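Local coordinates for A rubisco-like protein (Burkholderia fungorum, PDB 3NWR) that is of uncertain function but, as a rubisco-like protein with a RuBisCO-type catalytic domain, probably acts as a lyase or related enzyme, at residues 286-289 with 290-294. Numbering follows the deposited sequence.
Sequences NGYG and MMSRD
In the loop that follows barrel strand 280-284, Tyr288 and Ser292, four residues apart, pack together on a short turn of backbone. The hydroxyl of Ser292 turns back on the turn: OG donates to Tyr288 O at 2.8 Å, reaching the oxygen from above the carbonyl plane. With chi1 at 65°, OG is placed between its own backbone N and carbonyl carbon, which lets one side chain do two jobs. While OG serves the carbonyl, it also lies over a face of the Tyr288 ring, 3.3 Å from CE2 and displaced toward the rim. Ser292 CB covers the same ring in a CH-pi contact, 3.9 Å from the Tyr288 centroid. The ring can fold over the serine because Tyr288 CG stands anti to the backbone N (chi1 175°). Met291 CB adds a looser touch at Tyr288 CD1, the two side chains crossing at about a right angle.

The backbone closes the turn with bonds spanning three and four residues. Weak bonds run from Met290 N to Gly287 O and from Met291 N to Tyr288 O. Gly289 O is gripped twice, by Ser292 N from well above its carbonyl plane and, at 2.9 Å, by Arg293 N much nearer that plane. Arg293 CG rests 3.1 Å from the same Gly289 O before the chain bends away.

The turn is buried where the barrel meets the dimer partner. Tyr288 OH bonds to Met299 O, and its ring meets that of Tyr304 on helix 301-309, while Met290 packs on Trp264 of helix 262-265. The Arg293 guanidinium reaches the second subunit, where NH1 hydrogen-bonds to Tyr119 O and NH2 to Pro76 O and Val124 O, so the turn after strand 280-284 ties the barrel to its dimer mate.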
loop_
_atom_site.group_PDB
_atom_site.type_symbol
_atom_site.label_atom_id
_atom_site.label_comp_id
_atom_site.label_asym_id
_atom_site.label_seq_id
_atom_site.Cartn_x
_atom_site.Cartn_y
_atom_site.Cartn_z
ATOM N N ASN A 286 -9.921 1.186 -1.829
ATOM C CA ASN A 286 -10.022 0.040 -0.925
ATOM C C ASN A 286 -8.649 -0.366 -0.390
ATOM O O ASN A 286 -7.682 -0.462 -1.148
ATOM C CB ASN A 286 -10.773 -1.154 -1.559
ATOM C CG ASN A 286 -9.997 -1.824 -2.675
ATOM O OD1 ASN A 286 -9.263 -2.774 -2.439
ATOM N ND2 ASN A 286 -10.177 -1.341 -3.908
ATOM N N GLY A 287 -8.577 -0.563 0.927
ATOM C CA GLY A 287 -7.330 -0.869 1.598
ATOM C C GLY A 287 -6.845 0.331 2.398
ATOM O O GLY A 287 -5.997 0.187 3.281
ATOM N N TYR A 288 -7.379 1.512 2.094
ATOM C CA TYR A 288 -6.959 2.722 2.800
ATOM C C TYR A 288 -7.287 2.659 4.304
ATOM O O TYR A 288 -6.601 3.281 5.118
ATOM C CB TYR A 288 -7.526 3.997 2.140
ATOM C CG TYR A 288 -7.209 5.242 2.935
ATOM C CD1 TYR A 288 -5.892 5.666 3.095
ATOM C CD2 TYR A 288 -8.213 5.978 3.543
ATOM C CE1 TYR A 288 -5.585 6.789 3.845
ATOM C CE2 TYR A 288 -7.916 7.117 4.296
ATOM C CZ TYR A 288 -6.600 7.512 4.435
ATOM O OH TYR A 288 -6.297 8.627 5.198
ATOM N N GLY A 289 -8.299 1.881 4.682
ATOM C CA GLY A 289 -8.608 1.685 6.093
ATOM C C GLY A 289 -7.444 1.067 6.861
ATOM O O GLY A 289 -7.176 1.415 8.016
ATOM N N MET A 290 -6.751 0.124 6.237
ATOM C CA MET A 290 -5.551 -0.441 6.839
ATOM C C MET A 290 -4.501 0.639 7.095
ATOM O O MET A 290 -3.750 0.551 8.063
ATOM C CB MET A 290 -4.969 -1.538 5.943
ATOM C CG MET A 290 -3.524 -1.881 6.256
ATOM S SD MET A 290 -2.914 -3.287 5.298
ATOM C CE MET A 290 -2.964 -2.575 3.668
ATOM N N MET A 291 -4.476 1.660 6.238
ATOM C CA MET A 291 -3.464 2.705 6.312
ATOM C C MET A 291 -3.854 3.862 7.224
ATOM O O MET A 291 -3.083 4.815 7.363
ATOM C CB MET A 291 -3.180 3.255 4.905
ATOM C CG MET A 291 -2.804 2.174 3.926
ATOM S SD MET A 291 -2.699 2.784 2.236
ATOM C CE MET A 291 -1.567 4.160 2.412
ATOM N N SER A 292 -5.029 3.795 7.852
ATOM C CA SER A 292 -5.565 4.985 8.517
ATOM C C SER A 292 -6.491 4.809 9.728
ATOM O O SER A 292 -6.728 5.796 10.426
ATOM C CB SER A 292 -6.283 5.871 7.485
ATOM O OG SER A 292 -7.422 5.205 6.951
ATOM N N ARG A 293 -7.033 3.611 9.971
ATOM C CA ARG A 293 -8.042 3.444 11.042
ATOM C C ARG A 293 -7.488 3.735 12.428
ATOM O O ARG A 293 -8.236 4.156 13.307
ATOM C CB ARG A 293 -8.645 2.028 11.088
ATOM C CG ARG A 293 -9.581 1.621 9.952
ATOM C CD ARG A 293 -11.088 1.842 10.194
ATOM N NE ARG A 293 -11.624 1.661 11.556
ATOM C CZ ARG A 293 -12.436 0.673 11.940
ATOM N NH1 ARG A 293 -12.796 -0.295 11.096
ATOM N NH2 ARG A 293 -12.899 0.657 13.183
ATOM N N ASP A 294 -6.206 3.470 12.644
ATOM C CA ASP A 294 -5.586 3.741 13.944
ATOM C C ASP A 294 -5.030 5.164 13.932
ATOM O O ASP A 294 -4.112 5.459 13.167
ATOM C CB ASP A 294 -4.476 2.720 14.210
ATOM C CG ASP A 294 -3.784 2.925 15.544
ATOM O OD1 ASP A 294 -3.862 4.038 16.105
ATOM O OD2 ASP A 294 -3.144 1.954 16.013
#